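Local coordinates for hypothetical Membrane Spanning Protein (Bacillus cereus, PDB 2FB5) that probably condenses two ATP molecules into the second messenger cyclic di-AMP, in support of efficient spore formation, at residues A94-I108 and A171-V185. Numbering follows the deposited sequence.
Sequences ALIVVERNETLEALI and AIGLSEKSDALILVV
The D179 carboxylate closes on the turn after strand 94-98: OD2 takes the backbone N-H of N101 through its syn lone pair (2.8 Å to N101 N), while OD1 accepts from E102 N at 2.9 Å, 30° out of the carboxylate plane. A chi1 of 78° sets D179 CG between its own N and carbonyl carbon, facing these backbone N-H groups. A water ties OD1 to R100 N and E102 O. The E102 carboxylate stacks on that of D179, planes 22° apart, a closeness that may be eased by these donors. R100 bends at chi3, and its guanidinium meets D179 O in plane at its edge, through a nearly straight bond from NH1 (3.0 Å); its NE is held by Y69 O.

Leading into this turn, strand 94-98 pairs antiparallel with strand 181-185 through six backbone bonds at the centre of the mixed sheet of the DisA-type nucleotide-binding domain. Helix 77-90 covers the A94, I96, L183 and V185 face. Across the other face, L174 CD2 wedges crosswise against both methyls of V97 (3.6 Å to CG1), and L95 runs alongside I182, CD1 to CG2 also 3.6 Å. S178 OG donates to L174 O and accepts from A180 N (3.2 Å); the second bond makes an ST turn around D179.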
loop_
_atom_site.group_PDB
_atom_site.type_symbol
_atom_site.label_atom_id
_atom_site.label_comp_id
_atom_site.label_asym_id
_atom_site.label_seq_id
_atom_site.Cartn_x
_atom_site.Cartn_y
_atom_site.Cartn_z
ATOM N N ALA A 94 -31.135 13.612 6.425
ATOM C CA ALA A 94 -30.242 13.657 5.279
ATOM C C ALA A 94 -29.782 12.261 4.953
ATOM O O ALA A 94 -29.669 11.429 5.844
ATOM C CB ALA A 94 -29.030 14.555 5.564
ATOM N N LEU A 95 -29.492 12.027 3.675
ATOM C CA LEU A 95 -29.068 10.727 3.185
ATOM C C LEU A 95 -28.086 10.977 2.043
ATOM O O LEU A 95 -28.501 11.373 0.952
ATOM C CB LEU A 95 -30.290 9.933 2.693
ATOM C CG LEU A 95 -30.118 8.506 2.185
ATOM C CD1 LEU A 95 -29.606 7.587 3.276
ATOM C CD2 LEU A 95 -31.467 7.973 1.652
ATOM N N ILE A 96 -26.792 10.784 2.310
ATOM C CA ILE A 96 -25.741 11.121 1.346
ATOM C C ILE A 96 -24.896 9.912 0.974
ATOM O O ILE A 96 -24.137 9.392 1.798
ATOM C CB ILE A 96 -24.795 12.243 1.874
ATOM C CG1 ILE A 96 -25.605 13.507 2.223
ATOM C CG2 ILE A 96 -23.710 12.527 0.833
ATOM C CD1 ILE A 96 -24.776 14.693 2.801
ATOM N N VAL A 97 -25.036 9.474 -0.274
ATOM C CA VAL A 97 -24.278 8.342 -0.817
ATOM C C VAL A 97 -22.932 8.848 -1.346
ATOM O O VAL A 97 -22.897 9.752 -2.185
ATOM C CB VAL A 97 -25.035 7.693 -1.997
ATOM C CG1 VAL A 97 -24.193 6.591 -2.654
ATOM C CG2 VAL A 97 -26.379 7.116 -1.530
ATOM N N VAL A 98 -21.829 8.280 -0.864
ATOM C CA VAL A 98 -20.550 8.570 -1.486
ATOM C C VAL A 98 -20.104 7.357 -2.290
ATOM O O VAL A 98 -19.823 6.304 -1.719
ATOM C CB VAL A 98 -19.470 8.971 -0.465
ATOM C CG1 VAL A 98 -18.199 9.376 -1.194
ATOM C CG2 VAL A 98 -19.993 10.097 0.424
ATOM N N GLU A 99 -20.078 7.515 -3.613
ATOM C CA GLU A 99 -19.608 6.477 -4.514
ATOM C C GLU A 99 -18.152 6.164 -4.222
ATOM O O GLU A 99 -17.325 7.082 -4.045
ATOM C CB GLU A 99 -19.752 6.909 -5.975
ATOM C CG GLU A 99 -19.538 5.771 -6.966
ATOM C CD GLU A 99 -19.898 6.148 -8.402
ATOM O OE1 GLU A 99 -20.891 6.878 -8.610
ATOM O OE2 GLU A 99 -19.178 5.708 -9.324
ATOM N N ARG A 100 -17.847 4.872 -4.149
ATOM C CA ARG A 100 -16.471 4.442 -3.890
ATOM C C ARG A 100 -15.925 3.704 -5.128
ATOM O O ARG A 100 -15.911 4.293 -6.214
ATOM C CB ARG A 100 -16.353 3.696 -2.528
ATOM C CG ARG A 100 -16.569 4.659 -1.327
ATOM C CD ARG A 100 -16.607 3.979 0.046
ATOM N NE ARG A 100 -15.288 3.636 0.586
ATOM C CZ ARG A 100 -14.875 2.390 0.813
ATOM N NH1 ARG A 100 -15.669 1.365 0.539
ATOM N NH2 ARG A 100 -13.671 2.164 1.313
ATOM N N ASN A 101 -15.485 2.456 -4.997
ATOM C CA ASN A 101 -14.906 1.766 -6.153
ATOM C C ASN A 101 -15.946 1.245 -7.158
ATOM O O ASN A 101 -15.644 1.090 -8.345
ATOM C CB ASN A 101 -13.948 0.637 -5.731
ATOM C CG ASN A 101 -13.192 0.031 -6.924
ATOM O OD1 ASN A 101 -12.512 0.748 -7.652
ATOM N ND2 ASN A 101 -13.358 -1.283 -7.154
ATOM N N GLU A 102 -17.165 0.980 -6.697
ATOM C CA GLU A 102 -18.186 0.392 -7.557
ATOM C C GLU A 102 -19.219 1.410 -8.049
ATOM O O GLU A 102 -19.690 2.266 -7.276
ATOM C CB GLU A 102 -18.867 -0.788 -6.849
ATOM C CG GLU A 102 -17.883 -1.867 -6.435
ATOM C CD GLU A 102 -18.449 -2.900 -5.466
ATOM O OE1 GLU A 102 -19.678 -2.935 -5.225
ATOM O OE2 GLU A 102 -17.635 -3.688 -4.937
ATOM N N THR A 103 -19.562 1.322 -9.335
ATOM C CA THR A 103 -20.539 2.248 -9.931
ATOM C C THR A 103 -21.960 1.881 -9.500
ATOM O O THR A 103 -22.256 0.720 -9.217
ATOM C CB THR A 103 -20.419 2.338 -11.481
ATOM O OG1 THR A 103 -20.829 1.104 -12.071
ATOM C CG2 THR A 103 -18.973 2.661 -11.907
ATOM N N LEU A 104 -22.838 2.876 -9.457
ATOM C CA LEU A 104 -24.106 2.731 -8.759
ATOM C C LEU A 104 -25.358 2.981 -9.599
ATOM O O LEU A 104 -26.473 2.921 -9.076
ATOM C CB LEU A 104 -24.112 3.682 -7.552
ATOM C CG LEU A 104 -22.953 3.497 -6.567
ATOM C CD1 LEU A 104 -22.932 4.613 -5.537
ATOM C CD2 LEU A 104 -23.069 2.122 -5.891
ATOM N N GLU A 105 -25.178 3.256 -10.891
ATOM C CA GLU A 105 -26.300 3.673 -11.747
ATOM C C GLU A 105 -27.399 2.606 -11.913
ATOM O O GLU A 105 -28.558 2.949 -12.119
ATOM C CB GLU A 105 -25.803 4.171 -13.119
ATOM C CG GLU A 105 -25.426 3.063 -14.102
ATOM C CD GLU A 105 -24.162 2.312 -13.701
ATOM O OE1 GLU A 105 -24.036 1.128 -14.069
ATOM O OE2 GLU A 105 -23.305 2.902 -13.004
ATOM N N ALA A 106 -27.042 1.330 -11.809
ATOM C CA ALA A 106 -28.046 0.263 -11.910
ATOM C C ALA A 106 -28.803 0.061 -10.594
ATOM O O ALA A 106 -29.848 -0.583 -10.568
ATOM C CB ALA A 106 -27.405 -1.038 -12.361
ATOM N N LEU A 107 -28.273 0.621 -9.506
ATOM C CA LEU A 107 -28.850 0.416 -8.171
ATOM C C LEU A 107 -29.661 1.599 -7.646
ATOM O O LEU A 107 -30.473 1.445 -6.725
ATOM C CB LEU A 107 -27.735 0.083 -7.170
ATOM C CG LEU A 107 -26.975 -1.232 -7.371
ATOM C CD1 LEU A 107 -25.738 -1.254 -6.484
ATOM C CD2 LEU A 107 -27.876 -2.416 -7.052
ATOM N N ILE A 108 -29.405 2.779 -8.212
ATOM C CA ILE A 108 -30.036 4.011 -7.763
ATOM C C ILE A 108 -30.998 4.491 -8.840
ATOM O O ILE A 108 -30.632 4.572 -10.013
ATOM C CB ILE A 108 -28.957 5.097 -7.478
ATOM C CG1 ILE A 108 -28.107 4.698 -6.262
ATOM C CG2 ILE A 108 -29.592 6.485 -7.335
ATOM C CD1 ILE A 108 -26.942 5.702 -5.924
ATOM N N ALA A 171 -29.930 3.407 3.356
ATOM C CA ALA A 171 -28.493 3.437 3.519
ATOM C C ALA A 171 -27.950 2.019 3.664
ATOM O O ALA A 171 -27.024 1.621 2.954
ATOM C CB ALA A 171 -28.120 4.274 4.732
ATOM N N ILE A 172 -28.532 1.266 4.593
ATOM C CA ILE A 172 -28.118 -0.111 4.816
ATOM C C ILE A 172 -28.315 -0.890 3.528
ATOM O O ILE A 172 -27.419 -1.624 3.106
ATOM C CB ILE A 172 -28.877 -0.767 6.002
ATOM C CG1 ILE A 172 -28.545 -0.022 7.302
ATOM C CG2 ILE A 172 -28.498 -2.238 6.141
ATOM C CD1 ILE A 172 -29.429 -0.418 8.484
ATOM N N GLY A 173 -29.462 -0.683 2.888
ATOM C CA GLY A 173 -29.841 -1.425 1.681
ATOM C C GLY A 173 -28.870 -1.233 0.531
ATOM O O GLY A 173 -28.486 -2.195 -0.131
ATOM N N LEU A 174 -28.453 0.015 0.294
ATOM C CA LEU A 174 -27.479 0.279 -0.757
ATOM C C LEU A 174 -26.101 -0.285 -0.387
ATOM O O LEU A 174 -25.377 -0.813 -1.250
ATOM C CB LEU A 174 -27.374 1.790 -1.080
ATOM C CG LEU A 174 -26.453 2.064 -2.277
ATOM C CD1 LEU A 174 -26.972 1.391 -3.573
ATOM C CD2 LEU A 174 -26.176 3.569 -2.491
ATOM N N SER A 175 -25.748 -0.192 0.892
ATOM C CA SER A 175 -24.447 -0.668 1.353
ATOM C C SER A 175 -24.275 -2.191 1.252
ATOM O O SER A 175 -23.135 -2.683 1.275
ATOM C CB SER A 175 -24.166 -0.192 2.783
ATOM O OG SER A 175 -24.855 -0.983 3.736
ATOM N N GLU A 176 -25.397 -2.913 1.153
ATOM C CA GLU A 176 -25.412 -4.385 0.971
ATOM C C GLU A 176 -25.119 -4.798 -0.471
ATOM O O GLU A 176 -24.706 -5.926 -0.728
ATOM C CB GLU A 176 -26.776 -4.985 1.381
ATOM C CG GLU A 176 -27.110 -4.938 2.883
ATOM C CD GLU A 176 -28.596 -5.244 3.219
ATOM O OE1 GLU A 176 -29.444 -5.343 2.308
ATOM O OE2 GLU A 176 -28.922 -5.373 4.416
ATOM N N LYS A 177 -25.358 -3.896 -1.416
ATOM C CA LYS A 177 -25.262 -4.229 -2.838
ATOM C C LYS A 177 -24.055 -3.598 -3.515
ATOM O O LYS A 177 -23.810 -3.828 -4.698
ATOM C CB LYS A 177 -26.533 -3.773 -3.553
ATOM C CG LYS A 177 -27.808 -4.391 -3.015
ATOM C CD LYS A 177 -27.829 -5.887 -3.283
ATOM C CE LYS A 177 -29.089 -6.510 -2.714
ATOM N NZ LYS A 177 -29.207 -7.944 -3.113
ATOM N N SER A 178 -23.321 -2.789 -2.758
ATOM C CA SER A 178 -22.173 -2.048 -3.275
ATOM C C SER A 178 -21.205 -1.687 -2.161
ATOM O O SER A 178 -21.504 -1.854 -0.980
ATOM C CB SER A 178 -22.653 -0.763 -3.946
ATOM O OG SER A 178 -23.071 0.167 -2.965
ATOM N N ASP A 179 -20.042 -1.176 -2.544
ATOM C CA ASP A 179 -19.062 -0.707 -1.582
ATOM C C ASP A 179 -19.261 0.785 -1.270
ATOM O O ASP A 179 -18.400 1.421 -0.668
ATOM C CB ASP A 179 -17.631 -0.985 -2.091
ATOM C CG ASP A 179 -17.178 0.009 -3.152
ATOM O OD1 ASP A 179 -18.018 0.439 -3.974
ATOM O OD2 ASP A 179 -15.974 0.359 -3.177
ATOM N N ALA A 180 -20.398 1.354 -1.670
ATOM C CA ALA A 180 -20.668 2.769 -1.334
ATOM C C ALA A 180 -20.725 2.993 0.178
ATOM O O ALA A 180 -21.118 2.104 0.925
ATOM C CB ALA A 180 -21.966 3.247 -1.982
ATOM N N LEU A 181 -20.314 4.181 0.627
ATOM C CA LEU A 181 -20.511 4.556 2.015
ATOM C C LEU A 181 -21.685 5.527 2.051
ATOM O O LEU A 181 -21.704 6.488 1.291
ATOM C CB LEU A 181 -19.239 5.208 2.587
ATOM C CG LEU A 181 -19.288 5.554 4.076
ATOM C CD1 LEU A 181 -17.916 5.379 4.684
ATOM C CD2 LEU A 181 -19.816 6.994 4.323
ATOM N N ILE A 182 -22.665 5.290 2.912
ATOM C CA ILE A 182 -23.868 6.146 2.926
ATOM C C ILE A 182 -24.071 6.810 4.288
ATOM O O ILE A 182 -24.331 6.139 5.279
ATOM C CB ILE A 182 -25.164 5.388 2.473
ATOM C CG1 ILE A 182 -24.952 4.684 1.125
ATOM C CG2 ILE A 182 -26.352 6.350 2.329
ATOM C CD1 ILE A 182 -24.553 3.196 1.247
ATOM N N LEU A 183 -23.964 8.136 4.310
ATOM C CA LEU A 183 -24.150 8.923 5.518
ATOM C C LEU A 183 -25.627 9.192 5.738
ATOM O O LEU A 183 -26.368 9.438 4.781
ATOM C CB LEU A 183 -23.391 10.261 5.399
ATOM C CG LEU A 183 -21.868 10.069 5.382
ATOM C CD1 LEU A 183 -21.185 11.091 4.485
ATOM C CD2 LEU A 183 -21.287 10.145 6.804
ATOM N N VAL A 184 -26.053 9.148 7.002
ATOM C CA VAL A 184 -27.438 9.440 7.375
ATOM C C VAL A 184 -27.454 10.443 8.530
ATOM O O VAL A 184 -26.629 10.348 9.438
ATOM C CB VAL A 184 -28.204 8.159 7.818
ATOM C CG1 VAL A 184 -29.671 8.454 8.044
ATOM C CG2 VAL A 184 -28.078 7.057 6.782
ATOM N N VAL A 185 -28.367 11.415 8.464
ATOM C CA VAL A 185 -28.736 12.251 9.615
ATOM C C VAL A 185 -30.196 11.929 9.899
ATOM O O VAL A 185 -31.038 11.967 9.001
ATOM C CB VAL A 185 -28.570 13.783 9.364
ATOM C CG1 VAL A 185 -28.899 14.592 10.634
ATOM C CG2 VAL A 185 -27.165 14.116 8.892
HETATM O O HOH W 1 -19.473 2.669 -4.628
HETATM O O HOH W 2 -21.868 -3.054 -6.752
#